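Local coordinates for alpha-n-acetylglucosaminidase family protein (Clostridium perfringens, PDB 4A42) that probably binds carbohydrate as a calcium-containing family 32 carbohydrate-binding module of a multimodular family 89 glycoside hydrolase that removes terminal alpha-linked N-acetylglucosamine, at residues V34-N39 with K63-D68; N50-W55 with V81-S86; W55-E60 with E137-G142; K73-I78 with N119-G124; I92-D97 with R128-N133. One frame throughout, in Å; residues are numbered along the deposited sequence. Where two conformers were deposited one is given.

Contact 1 of 5, residues V34-N39 with K63-D68; sequences VEVTSN and KSVTFD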
# COMPACT_ATOMS: atom_id res chain seq x y z
N VAL A 34 -9.34 0.92 -5.50
CA VAL A 34 -8.75 0.28 -4.33
C VAL A 34 -9.67 -0.83 -3.82
O VAL A 34 -10.88 -0.65 -3.76
CB VAL A 34 -8.52 1.29 -3.20
CG1 VAL A 34 -7.66 0.68 -2.10
CG2 VAL A 34 -7.87 2.56 -3.74
N GLU A 35 -9.08 -1.98 -3.48
CA GLU A 35 -9.82 -3.08 -2.88
C GLU A 35 -9.14 -3.45 -1.58
O GLU A 35 -7.91 -3.41 -1.50
CB GLU A 35 -9.83 -4.30 -3.79
CG GLU A 35 -10.80 -4.22 -4.94
CD GLU A 35 -10.74 -5.47 -5.79
OE1 GLU A 35 -10.05 -6.43 -5.38
OE2 GLU A 35 -11.39 -5.49 -6.86
N VAL A 36 -9.92 -3.80 -0.56
CA VAL A 36 -9.36 -4.20 0.72
C VAL A 36 -9.95 -5.52 1.17
O VAL A 36 -11.05 -5.90 0.75
CB VAL A 36 -9.61 -3.13 1.82
CG1 VAL A 36 -8.92 -1.83 1.45
CG2 VAL A 36 -11.11 -2.92 2.03
N THR A 37 -9.20 -6.23 2.02
CA THR A 37 -9.61 -7.53 2.51
C THR A 37 -10.60 -7.43 3.67
O THR A 37 -11.27 -8.39 4.00
CB THR A 37 -8.40 -8.37 2.96
OG1 THR A 37 -7.61 -7.61 3.89
CG2 THR A 37 -7.55 -8.72 1.75
N SER A 38 -10.66 -6.25 4.28
CA SER A 38 -11.63 -6.02 5.34
C SER A 38 -11.88 -4.54 5.55
O SER A 38 -11.08 -3.70 5.13
CB SER A 38 -11.18 -6.66 6.66
OG SER A 38 -10.19 -5.88 7.28
N ASN A 39 -13.00 -4.25 6.21
CA ASN A 39 -13.38 -2.88 6.53
C ASN A 39 -13.40 -1.95 5.32
O ASN A 39 -12.71 -0.92 5.30
CB ASN A 39 -12.49 -2.31 7.62
CG ASN A 39 -13.27 -1.48 8.62
OD1 ASN A 39 -14.44 -1.19 8.40
ND2 ASN A 39 -12.62 -1.10 9.71
N LYS A 63 -4.39 -9.67 5.84
CA LYS A 63 -4.85 -8.32 5.67
C LYS A 63 -4.14 -7.74 4.43
O LYS A 63 -2.94 -7.74 4.37
CB LYS A 63 -4.49 -7.48 6.89
CG LYS A 63 -5.09 -7.90 8.17
CD LYS A 63 -4.38 -7.28 9.31
CE LYS A 63 -3.96 -8.30 10.30
NZ LYS A 63 -5.09 -8.82 11.09
N SER A 64 -4.91 -7.29 3.46
CA SER A 64 -4.32 -6.86 2.22
C SER A 64 -5.07 -5.72 1.54
O SER A 64 -6.27 -5.59 1.71
CB SER A 64 -4.25 -8.07 1.29
OG SER A 64 -3.58 -7.77 0.11
N VAL A 65 -4.35 -4.92 0.78
CA VAL A 65 -4.92 -3.84 -0.03
C VAL A 65 -4.37 -3.95 -1.45
O VAL A 65 -3.17 -4.13 -1.63
CB VAL A 65 -4.50 -2.46 0.53
CG1 VAL A 65 -5.08 -1.33 -0.33
CG2 VAL A 65 -4.91 -2.31 2.00
N THR A 66 -5.22 -3.83 -2.47
CA THR A 66 -4.74 -3.82 -3.85
C THR A 66 -5.20 -2.56 -4.58
O THR A 66 -6.39 -2.27 -4.64
CB THR A 66 -5.25 -5.04 -4.64
OG1 THR A 66 -4.75 -6.24 -4.03
CG2 THR A 66 -4.76 -4.98 -6.08
N PHE A 67 -4.24 -1.80 -5.11
CA PHE A 67 -4.56 -0.66 -5.96
C PHE A 67 -4.51 -1.10 -7.42
O PHE A 67 -3.58 -1.79 -7.83
CB PHE A 67 -3.57 0.50 -5.78
CG PHE A 67 -3.66 1.18 -4.46
CD1 PHE A 67 -3.02 0.66 -3.35
CD2 PHE A 67 -4.38 2.37 -4.32
CE1 PHE A 67 -3.10 1.30 -2.13
CE2 PHE A 67 -4.47 3.00 -3.10
CZ PHE A 67 -3.83 2.47 -2.01
N ASP A 68 -5.54 -0.71 -8.17
CA ASP A 68 -5.56 -0.89 -9.62
C ASP A 68 -5.39 0.50 -10.21
O ASP A 68 -6.31 1.32 -10.18
CB ASP A 68 -6.89 -1.53 -10.06
CG ASP A 68 -6.97 -1.76 -11.57
OD1 ASP A 68 -6.07 -1.30 -12.30
OD2 ASP A 68 -7.94 -2.41 -12.02
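Val34 and Phe67 meet on the inner face of an antiparallel strand pair in the beta-sandwich of this F5/8 type C (discoidin-like) domain, where strand 33-36 runs along the edge of strand 63-69. The pairing is regular. Glu35 and Thr66 exchange two backbone hydrogen bonds, Glu35 N to Thr66 O and Thr66 N to Glu35 O, both 2.9 Å, while Val34-Phe67 and Val36-Val65 form the non-hydrogen-bonded pairs beside them. Close apolar packing belongs to the face of the valines and the phenylalanine. In the conformer described here both methyls of Val34 meet Phe67, CG2 touching Phe67 CE2 at 3.5 Å and CG1 making a CH-pi contact over the ring face, while CG1 also reaches Val65 CG1 at 3.7 Å. Branched and aromatic residues suit this side because Phe67 continues inward onto Ile144 and Ile146 of the other sheet. On the other face the side chains of Glu35 and Thr66 barely meet, and Glu35 extends its chain outward toward solvent. Beyond the last bridge Thr37 N continues the ladder by donating to Ser64 O at 3.0 Å, and the hydroxyl adds to it: with chi1 at 53°, OG1 is turned back to accept from Ser64 N at 2.8 Å, nearly straight at 165°. This end is a second close spot, the methyl Thr37 CG2 pressing on Ser64 CB at a tight 3.4 Å.

Contact 2 of 5, residues N50-W55 with V81-S86; sequences NENTLW and VSKGNS. With CA (calcium ion), chain C.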
# COMPACT_ATOMS: atom_id res chain seq x y z
N ASN A 50 -5.19 12.61 3.80
CA ASN A 50 -5.23 12.98 5.21
C ASN A 50 -4.59 11.87 6.03
O ASN A 50 -5.13 10.78 6.12
CB ASN A 50 -6.69 13.20 5.64
CG ASN A 50 -6.82 13.69 7.08
OD1 ASN A 50 -6.02 13.37 7.94
ND2 ASN A 50 -7.85 14.50 7.34
N GLU A 51 -3.45 12.14 6.64
CA GLU A 51 -2.70 11.05 7.27
C GLU A 51 -3.35 10.50 8.53
O GLU A 51 -2.97 9.44 9.02
CB GLU A 51 -1.26 11.48 7.59
CG GLU A 51 -0.42 11.60 6.33
CD GLU A 51 1.02 11.95 6.63
OE1 GLU A 51 1.38 12.09 7.82
OE2 GLU A 51 1.78 12.09 5.65
N ASN A 52 -4.32 11.25 9.05
CA ASN A 52 -5.00 10.82 10.26
C ASN A 52 -6.35 10.12 10.07
O ASN A 52 -6.94 9.69 11.03
CB ASN A 52 -5.11 11.96 11.27
CG ASN A 52 -3.82 12.17 12.03
OD1 ASN A 52 -3.12 11.25 12.37
ND2 ASN A 52 -3.53 13.41 12.31
N THR A 53 -6.79 9.97 8.83
CA THR A 53 -7.97 9.16 8.56
C THR A 53 -7.42 7.78 8.21
O THR A 53 -6.64 7.63 7.29
CB THR A 53 -8.82 9.70 7.41
OG1 THR A 53 -8.05 9.78 6.22
CG2 THR A 53 -9.40 11.08 7.77
N LEU A 54 -7.84 6.79 8.98
CA LEU A 54 -7.24 5.47 8.94
C LEU A 54 -8.07 4.35 8.36
O LEU A 54 -9.28 4.40 8.43
CB LEU A 54 -6.88 5.07 10.36
CG LEU A 54 -6.35 6.19 11.24
CD1 LEU A 54 -6.16 5.66 12.63
CD2 LEU A 54 -5.06 6.73 10.69
N TRP A 55 -7.39 3.36 7.79
CA TRP A 55 -8.00 2.10 7.43
C TRP A 55 -7.49 1.10 8.47
O TRP A 55 -6.31 0.91 8.63
CB TRP A 55 -7.63 1.66 6.02
CG TRP A 55 -8.00 0.22 5.72
CD1 TRP A 55 -9.25 -0.27 5.46
CD2 TRP A 55 -7.12 -0.90 5.64
NE1 TRP A 55 -9.19 -1.62 5.24
CE2 TRP A 55 -7.89 -2.03 5.33
CE3 TRP A 55 -5.73 -1.06 5.79
CZ2 TRP A 55 -7.34 -3.29 5.18
CZ3 TRP A 55 -5.19 -2.31 5.64
CH2 TRP A 55 -5.99 -3.41 5.34
N VAL A 81 1.97 5.24 5.45
CA VAL A 81 1.88 5.98 6.70
C VAL A 81 1.23 5.07 7.73
O VAL A 81 0.06 4.68 7.56
CB VAL A 81 1.07 7.29 6.52
CG1 VAL A 81 1.02 8.07 7.82
CG2 VAL A 81 1.69 8.14 5.42
N SER A 82 1.98 4.68 8.75
CA SER A 82 1.53 3.66 9.70
C SER A 82 1.23 4.26 11.06
O SER A 82 2.13 4.76 11.73
CB SER A 82 2.60 2.57 9.86
OG SER A 82 2.13 1.53 10.69
N LYS A 83 -0.04 4.21 11.46
CA LYS A 83 -0.49 4.90 12.65
C LYS A 83 -0.70 4.00 13.88
O LYS A 83 -0.88 4.50 14.99
CB LYS A 83 -1.76 5.72 12.33
CG LYS A 83 -1.47 6.95 11.45
CD LYS A 83 -1.05 8.15 12.31
CE LYS A 83 -0.55 9.31 11.45
NZ LYS A 83 -0.30 10.55 12.27
N GLY A 84 -0.67 2.69 13.68
CA GLY A 84 -0.76 1.76 14.80
C GLY A 84 0.47 1.77 15.69
O GLY A 84 1.49 2.38 15.36
N ASN A 85 0.40 1.09 16.83
CA ASN A 85 1.51 1.12 17.78
C ASN A 85 2.73 0.27 17.42
O ASN A 85 3.89 0.65 17.69
CB ASN A 85 1.03 0.73 19.17
CG ASN A 85 0.30 1.84 19.86
OD1 ASN A 85 0.41 3.01 19.47
ND2 ASN A 85 -0.45 1.50 20.90
N SER A 86 2.46 -0.89 16.83
CA SER A 86 3.48 -1.89 16.60
C SER A 86 4.24 -1.59 15.32
O SER A 86 3.68 -1.05 14.39
CB SER A 86 2.83 -3.28 16.51
OG SER A 86 2.31 -3.71 17.76
CA CA C . -5.98 8.89 5.10
O HOH W 1 0.70 12.38 10.26
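Asn52 OD1 accepts a hydrogen bond from Lys83 NZ at 2.9 Å, the ammonium approaching from a position tilted 30° out of the amide's carbonyl plane. The same NZ donates to a water 2.9 Å away, which lies unusually close to Glu51 OE1, so the lysine probably reaches the carboxylate through solvent. A lysine is well suited to this span: bent at chi2 (-85°), its chain runs across Leu54, whose CD2 lies 3.7 Å from Lys83 CG, and past the backbone of Glu51, where CE comes 3.4 Å from Glu51 O. That carbonyl is buried here without a polar partner. Glu51 uses its aliphatic part as well, its extended chain lying across both methyls of Val81 at about a right angle, while OE2 forms a salt bridge with Lys145. The chain holding these side chains makes a type I turn from Asn50 to Thr53, tightened by an Asx turn in which Asn52 N donates to Asn50 OD1 at 2.9 Å. The turn presents Asn50 O, Thr53 O and Thr53 OG1 to the calcium ion; Asn45, Asp48, Gly142 and Glu143 complete a site of the kind found in many family 32 carbohydrate-binding modules.

Contact 3 of 5, residues W55-E60 with E137-G142; sequences WVPGQE and ENVKIG. With CA (calcium ion), chain C.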
# COMPACT_ATOMS: atom_id res chain seq x y z
N TRP A 55 -7.39 3.36 7.79
CA TRP A 55 -8.00 2.10 7.43
C TRP A 55 -7.49 1.10 8.47
O TRP A 55 -6.31 0.91 8.63
CB TRP A 55 -7.63 1.66 6.02
CG TRP A 55 -8.00 0.22 5.72
CD1 TRP A 55 -9.25 -0.27 5.46
CD2 TRP A 55 -7.12 -0.90 5.64
NE1 TRP A 55 -9.19 -1.62 5.24
CE2 TRP A 55 -7.89 -2.03 5.33
CE3 TRP A 55 -5.73 -1.06 5.79
CZ2 TRP A 55 -7.34 -3.29 5.18
CZ3 TRP A 55 -5.19 -2.31 5.64
CH2 TRP A 55 -5.99 -3.41 5.34
N VAL A 56 -8.42 0.49 9.19
CA VAL A 56 -8.08 -0.43 10.26
C VAL A 56 -8.72 -1.75 9.95
O VAL A 56 -9.91 -1.92 10.14
CB VAL A 56 -8.66 0.09 11.58
CG1 VAL A 56 -8.33 -0.83 12.71
CG2 VAL A 56 -8.15 1.49 11.87
N PRO A 57 -7.92 -2.71 9.54
CA PRO A 57 -8.46 -4.02 9.19
C PRO A 57 -8.90 -4.77 10.42
O PRO A 57 -8.54 -4.46 11.53
CB PRO A 57 -7.28 -4.72 8.53
CG PRO A 57 -6.09 -4.01 9.00
CD PRO A 57 -6.52 -2.59 9.11
N GLY A 58 -9.74 -5.76 10.17
CA GLY A 58 -10.19 -6.67 11.18
C GLY A 58 -9.19 -7.84 11.28
O GLY A 58 -8.05 -7.70 10.91
N GLN A 59 -9.63 -8.96 11.82
CA GLN A 59 -8.73 -10.07 12.13
C GLN A 59 -8.54 -11.12 11.05
O GLN A 59 -8.19 -12.25 11.35
CB GLN A 59 -9.11 -10.72 13.46
CG GLN A 59 -9.15 -9.75 14.64
CD GLN A 59 -7.98 -8.79 14.68
OE1 GLN A 59 -7.91 -7.86 13.90
NE2 GLN A 59 -7.07 -9.01 15.61
N GLU A 60 -8.79 -10.78 9.80
CA GLU A 60 -8.56 -11.73 8.73
C GLU A 60 -7.08 -12.07 8.71
O GLU A 60 -6.25 -11.22 8.97
CB GLU A 60 -8.96 -11.17 7.38
N GLU A 137 0.39 -6.88 14.05
CA GLU A 137 -0.79 -6.59 14.84
C GLU A 137 -1.02 -5.08 14.88
O GLU A 137 -0.12 -4.31 14.67
CB GLU A 137 -0.60 -7.12 16.25
CG GLU A 137 -0.48 -8.63 16.32
CD GLU A 137 -1.70 -9.32 15.74
OE1 GLU A 137 -2.81 -8.82 15.98
OE2 GLU A 137 -1.56 -10.35 15.05
N ASN A 138 -2.29 -4.78 15.35
CA ASN A 138 -2.79 -3.40 15.39
C ASN A 138 -2.46 -2.56 14.16
O ASN A 138 -2.05 -1.41 14.27
CB ASN A 138 -2.35 -2.66 16.67
CG ASN A 138 -0.85 -2.69 16.90
OD1 ASN A 138 -0.08 -2.01 16.21
ND2 ASN A 138 -0.42 -3.47 17.89
N VAL A 139 -2.73 -3.22 12.96
CA VAL A 139 -2.48 -2.41 11.78
C VAL A 139 -3.46 -1.25 11.62
O VAL A 139 -4.65 -1.47 11.59
CB VAL A 139 -2.57 -3.30 10.52
CG1 VAL A 139 -2.47 -2.50 9.26
CG2 VAL A 139 -1.48 -4.36 10.56
N LYS A 140 -2.95 -0.03 11.49
CA LYS A 140 -3.80 1.11 11.20
C LYS A 140 -3.07 1.96 10.18
O LYS A 140 -2.10 2.59 10.51
CB LYS A 140 -4.08 1.92 12.47
CG LYS A 140 -4.63 1.08 13.59
CD LYS A 140 -4.96 1.89 14.83
CE LYS A 140 -5.64 1.01 15.85
NZ LYS A 140 -6.13 1.75 17.02
N ILE A 141 -3.56 1.98 8.95
CA ILE A 141 -2.85 2.68 7.89
C ILE A 141 -3.48 4.04 7.62
O ILE A 141 -4.65 4.14 7.26
CB ILE A 141 -2.85 1.83 6.59
CG1 ILE A 141 -2.28 0.43 6.86
CG2 ILE A 141 -2.10 2.55 5.47
CD1 ILE A 141 -0.87 0.43 7.39
N GLY A 142 -2.72 5.10 7.83
CA GLY A 142 -3.24 6.44 7.63
C GLY A 142 -3.29 6.86 6.18
O GLY A 142 -4.13 7.67 5.81
CA CA C . -5.98 8.89 5.10
O HOH W 2 -6.17 -3.51 12.61
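Trp55 and Ile141 form a single antiparallel bridge, Trp55 N donating to Ile141 O at 2.9 Å and Ile141 N to Trp55 O at 3.0 Å, both bonds close to straight. On one side of this bridge the two side chains run alongside each other: Ile141 CG1 lies in the plane of the indole, at its edge, 3.9 Å from Trp55 CE3. A chi1 of 168° sets the broad ring alongside Ile141 and into the interior, where it packs against Val65 and Leu46 while NE1 donates to Ser38 O. A tryptophan thus serves both as hydrophobic filler and as a polar tie to the residues just past strand 33-36, at the other end of its own loop. The bridge fastens this long loop between strands 33-36 and 63-69 to the start of strand 141-148, at the calcium-bearing end of the beta-sandwich; one residue past Ile141, Gly142 O binds the calcium ion at 2.3 Å. Farther from the metal, Val56 and Lys140 point the same way, and Val56 CG2 rests on the aliphatic Lys140 CG at 3.9 Å. Pro57, its compact ring crossing Val139 at about a right angle, places CG 3.9 Å from Val139 CB, and its CD also sits over one face of the Trp55 ring. No direct backbone bond joins Pro57 and Val139; a water fills that role, donating to Pro57 O at 2.8 Å and to Val139 O at 2.7 Å.

Contact 4 of 5, residues K73-I78 with N119-G124; sequences KDISAI and NILKSG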
# COMPACT_ATOMS: atom_id res chain seq x y z
N LYS A 73 1.68 1.71 -15.29
CA LYS A 73 2.33 2.99 -15.08
C LYS A 73 3.70 2.93 -14.46
O LYS A 73 4.03 1.95 -13.83
CB LYS A 73 1.44 3.88 -14.22
CG LYS A 73 0.09 4.12 -14.81
CD LYS A 73 -0.65 5.21 -14.11
CE LYS A 73 -1.92 5.51 -14.81
NZ LYS A 73 -2.46 6.75 -14.31
N ASP A 74 4.50 3.98 -14.63
CA ASP A 74 5.76 4.13 -13.92
C ASP A 74 5.48 4.26 -12.43
O ASP A 74 4.71 5.13 -12.01
CB ASP A 74 6.49 5.40 -14.34
CG ASP A 74 6.97 5.38 -15.78
OD1 ASP A 74 6.98 4.31 -16.44
OD2 ASP A 74 7.38 6.47 -16.24
N ILE A 75 6.12 3.42 -11.62
CA ILE A 75 6.05 3.58 -10.18
C ILE A 75 7.47 3.79 -9.68
O ILE A 75 8.32 2.91 -9.84
CB ILE A 75 5.46 2.34 -9.49
CG1 ILE A 75 4.03 2.08 -9.98
CG2 ILE A 75 5.49 2.52 -8.00
CD1 ILE A 75 3.54 0.69 -9.69
N SER A 76 7.73 4.95 -9.10
CA SER A 76 9.06 5.27 -8.61
C SER A 76 9.29 5.07 -7.11
O SER A 76 10.38 4.79 -6.67
CB SER A 76 9.48 6.68 -9.00
OG SER A 76 8.88 7.67 -8.21
N ALA A 77 8.25 5.29 -6.33
CA ALA A 77 8.39 5.23 -4.88
C ALA A 77 7.04 5.06 -4.21
O ALA A 77 6.01 5.43 -4.76
CB ALA A 77 9.09 6.47 -4.35
N ILE A 78 7.07 4.47 -3.01
CA ILE A 78 5.85 4.21 -2.25
C ILE A 78 6.04 4.54 -0.77
O ILE A 78 7.01 4.10 -0.15
CB ILE A 78 5.40 2.74 -2.41
CG1 ILE A 78 5.14 2.41 -3.89
CG2 ILE A 78 4.17 2.46 -1.52
CD1 ILE A 78 4.99 0.92 -4.19
N ASN A 119 9.69 3.40 0.47
CA ASN A 119 10.51 2.52 -0.37
C ASN A 119 10.68 3.08 -1.77
O ASN A 119 9.71 3.38 -2.45
CB ASN A 119 9.89 1.12 -0.49
CG ASN A 119 9.98 0.32 0.79
OD1 ASN A 119 9.03 0.26 1.56
ND2 ASN A 119 11.14 -0.28 1.03
N ILE A 120 11.93 3.21 -2.21
CA ILE A 120 12.23 3.67 -3.58
C ILE A 120 12.48 2.48 -4.51
O ILE A 120 13.31 1.62 -4.22
CB ILE A 120 13.42 4.63 -3.59
CG1 ILE A 120 13.13 5.85 -2.71
CG2 ILE A 120 13.78 5.05 -5.02
CD1 ILE A 120 13.95 5.90 -1.44
N LEU A 121 11.76 2.43 -5.63
CA LEU A 121 11.81 1.28 -6.51
C LEU A 121 13.00 1.36 -7.47
O LEU A 121 13.51 2.45 -7.75
CB LEU A 121 10.50 1.13 -7.30
CG LEU A 121 9.30 0.53 -6.58
CD1 LEU A 121 8.82 1.44 -5.47
CD2 LEU A 121 8.16 0.21 -7.55
N LYS A 122 13.45 0.21 -7.95
CA LYS A 122 14.50 0.16 -8.97
C LYS A 122 14.06 1.00 -10.16
O LYS A 122 12.87 1.17 -10.41
CB LYS A 122 14.77 -1.27 -9.41
N SER A 123 15.02 1.52 -10.92
CA SER A 123 14.69 2.29 -12.09
C SER A 123 13.87 1.46 -13.06
O SER A 123 14.10 0.27 -13.20
CB SER A 123 15.96 2.80 -12.76
OG SER A 123 15.70 3.42 -14.01
N GLY A 124 12.89 2.08 -13.69
CA GLY A 124 12.14 1.43 -14.75
C GLY A 124 11.07 0.46 -14.29
O GLY A 124 10.61 -0.37 -15.08
O HOH W 3 10.78 2.98 -10.94
O HOH W 4 12.56 4.95 -8.41
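Ile78 and Asn119 are joined by a pair of backbone hydrogen bonds, Ile78 N to Asn119 O at 2.9 Å and Asn119 N to Ile78 O at 2.8 Å. A third, Leu121 N to Ser76 O at 2.9 Å, approaches from above the carbonyl plane, 41° out of it. Two waters supplement these direct bonds: one donates to Ser76 O and Leu121 O, the other to Ile75 O and Lys122 O, bridging the chains where they diverge. On the other side of strand 77-82, Ser76 and Ala77 both face Tyr147 in a classic beta bulge, at the end of the four-stranded antiparallel sheet of the sandwich, in which strand 116-120 is an outermost member. Apolar contacts centre on Leu121, a branched residue able to reach two neighbours at once. Its CD2 lies 3.6 Å from Ile75 CG2, while CD1 meets Ile78 CD1 at 4.1 Å; both isoleucines also pack on Val130 of the facing sheet. In the non-hydrogen-bonded Ala77-Ile120 pair, Ala77 CA lies 3.3 Å from Asn119 O in a CA-H...O contact, and the small Ala77 CB meets Ile120 CG1 only meagrely, at 4.4 Å. The Asn119 side chain turns to another partner, OD1 bonding to the hydroxyl of Tyr90.

Contact 5 of 5, residues I92-D97 with R128-N133; sequences IEISND and RFVRFN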
# COMPACT_ATOMS: atom_id res chain seq x y z
N ILE A 92 5.17 -5.55 -0.43
CA ILE A 92 4.60 -4.85 -1.56
C ILE A 92 4.85 -5.69 -2.80
O ILE A 92 5.97 -6.13 -3.04
CB ILE A 92 5.27 -3.47 -1.73
CG1 ILE A 92 5.21 -2.67 -0.41
CG2 ILE A 92 4.60 -2.68 -2.85
CD1 ILE A 92 5.79 -1.27 -0.54
N GLU A 93 3.78 -5.92 -3.56
CA GLU A 93 3.84 -6.69 -4.79
C GLU A 93 3.29 -5.84 -5.93
O GLU A 93 2.42 -5.02 -5.71
CB GLU A 93 2.98 -7.95 -4.69
CG GLU A 93 3.47 -9.02 -3.74
CD GLU A 93 2.41 -10.07 -3.50
OE1 GLU A 93 1.45 -9.78 -2.76
OE2 GLU A 93 2.50 -11.17 -4.08
N ILE A 94 3.80 -6.05 -7.14
CA ILE A 94 3.24 -5.37 -8.30
C ILE A 94 2.91 -6.40 -9.38
O ILE A 94 3.49 -7.49 -9.39
CB ILE A 94 4.19 -4.29 -8.87
CG1 ILE A 94 5.55 -4.90 -9.24
CG2 ILE A 94 4.35 -3.15 -7.85
CD1 ILE A 94 6.45 -3.93 -10.00
N SER A 95 1.97 -6.05 -10.26
CA SER A 95 1.59 -6.93 -11.36
C SER A 95 1.11 -6.12 -12.55
O SER A 95 0.64 -4.98 -12.40
CB SER A 95 0.49 -7.90 -10.93
OG SER A 95 0.16 -8.80 -11.98
N ASN A 96 1.22 -6.72 -13.74
CA ASN A 96 0.67 -6.14 -14.95
C ASN A 96 -0.68 -6.74 -15.31
O ASN A 96 -1.58 -6.04 -15.76
CB ASN A 96 1.65 -6.29 -16.11
CG ASN A 96 2.86 -5.45 -15.92
OD1 ASN A 96 2.81 -4.42 -15.28
ND2 ASN A 96 3.97 -5.88 -16.48
N ASP A 97 -0.83 -8.04 -15.12
CA ASP A 97 -2.06 -8.72 -15.49
C ASP A 97 -2.98 -9.05 -14.33
O ASP A 97 -4.10 -9.48 -14.53
CB ASP A 97 -1.75 -9.99 -16.29
CG ASP A 97 -0.85 -10.95 -15.54
OD1 ASP A 97 -0.64 -10.78 -14.33
OD2 ASP A 97 -0.36 -11.90 -16.18
N ARG A 128 0.42 -2.19 -13.23
CA ARG A 128 -0.94 -1.75 -13.11
C ARG A 128 -1.51 -1.97 -11.69
O ARG A 128 -2.26 -1.17 -11.19
CB ARG A 128 -1.83 -2.42 -14.15
CG ARG A 128 -3.29 -2.15 -13.96
CD ARG A 128 -4.13 -2.59 -15.11
NE ARG A 128 -5.51 -2.65 -14.68
CZ ARG A 128 -6.51 -3.06 -15.42
NH1 ARG A 128 -6.29 -3.44 -16.66
NH2 ARG A 128 -7.74 -3.09 -14.93
N PHE A 129 -1.11 -3.06 -11.05
CA PHE A 129 -1.62 -3.38 -9.72
C PHE A 129 -0.53 -3.29 -8.68
O PHE A 129 0.59 -3.75 -8.90
CB PHE A 129 -2.22 -4.79 -9.70
CG PHE A 129 -3.32 -4.99 -10.70
CD1 PHE A 129 -4.65 -4.73 -10.37
CD2 PHE A 129 -3.04 -5.44 -11.98
CE1 PHE A 129 -5.66 -4.92 -11.30
CE2 PHE A 129 -4.04 -5.62 -12.91
CZ PHE A 129 -5.35 -5.36 -12.56
N VAL A 130 -0.85 -2.69 -7.53
CA VAL A 130 0.08 -2.64 -6.42
C VAL A 130 -0.63 -3.22 -5.21
O VAL A 130 -1.68 -2.72 -4.79
CB VAL A 130 0.57 -1.20 -6.15
CG1 VAL A 130 1.75 -1.21 -5.19
CG2 VAL A 130 0.96 -0.51 -7.46
N ARG A 131 -0.06 -4.29 -4.66
CA ARG A 131 -0.68 -5.01 -3.56
C ARG A 131 0.18 -4.93 -2.30
O ARG A 131 1.40 -5.13 -2.35
CB ARG A 131 -0.98 -6.46 -3.93
CG ARG A 131 -1.71 -7.23 -2.82
CD ARG A 131 -2.27 -8.55 -3.33
NE ARG A 131 -1.22 -9.51 -3.64
CZ ARG A 131 -1.44 -10.68 -4.22
NH1 ARG A 131 -2.68 -11.03 -4.56
NH2 ARG A 131 -0.43 -11.50 -4.47
N PHE A 132 -0.47 -4.60 -1.19
CA PHE A 132 0.17 -4.45 0.11
C PHE A 132 -0.36 -5.54 1.02
O PHE A 132 -1.57 -5.69 1.17
CB PHE A 132 -0.15 -3.07 0.71
CG PHE A 132 0.38 -1.93 -0.10
CD1 PHE A 132 -0.28 -1.50 -1.24
CD2 PHE A 132 1.56 -1.29 0.27
CE1 PHE A 132 0.22 -0.46 -2.00
CE2 PHE A 132 2.06 -0.24 -0.49
CZ PHE A 132 1.39 0.17 -1.64
N ASN A 133 0.53 -6.30 1.63
CA ASN A 133 0.12 -7.30 2.59
C ASN A 133 0.65 -6.91 3.95
O ASN A 133 1.80 -6.49 4.06
CB ASN A 133 0.64 -8.67 2.16
CG ASN A 133 0.39 -8.93 0.69
OD1 ASN A 133 -0.76 -9.09 0.27
ND2 ASN A 133 1.46 -8.93 -0.10
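Glu93 and Arg131 face each other in a hydrogen-bonded pair of the larger antiparallel sheet of the beta-sandwich, where strand 90-95 lies against strand 126-134. Glu93 N donates to Arg131 O and Arg131 N to Glu93 O, both at 2.8 Å, and above these bonds the side chains lie alongside each other. Arg131 grips the carboxylate side-on: NE donates to Glu93 OE1 at 2.8 Å and NH2 to Glu93 OE2 at 3.0 Å, with a weak further bond from NH2 to OE1. A bend at chi3 (69°) brings the guanidinium edge to its partner, though the two planes stay 38° apart. Trp101 adds a cation-pi contact to the arginine. The opposite face of the strand pair is apolar, as a sandwich interior requires. Ile92 CG2 meets Val130 CG1 at 4.0 Å, Ile92 CD1 reaches Phe132 CE2 at 3.9 Å, and Ile78 of the second sheet packs against all three residues. At the far end Arg128 and Phe129 both face Ser95 in a classic beta bulge, so that Ser95 O accepts from Phe129 N and Arg128 N; Arg128 itself makes a salt bridge to Asp68. An amide suits position 133, where it can give one bond to the carboxylate and another to Ser91 OG: Asn133 ND2 donates to Glu93 OE1 at 2.8 Å, from the face of the carboxylate plane opposite to Arg131 NE.

Contacts 1 and 5 build one sheet of the sandwich side by side: strands 63-69 and 126-134 are neighbours, and Phe67 N lies 2.7 Å from Val130 O. Contact 4 belongs mainly to the other sheet and meets contact 5 across the interior, Ile78 CG2 lying 3.6 Å from Phe132 CE2. Contacts 2 and 3 share Trp55, have centres about 9 Å apart and both supply calcium ligands. Trp55 also packs them against contact 1, its CZ3 standing 3.7 Å from Val65 CG2. Contact 4 lies on the opposite side of the chain's centre, its centre about 22 Å from that of contact 2 and 25 Å from that of contact 3.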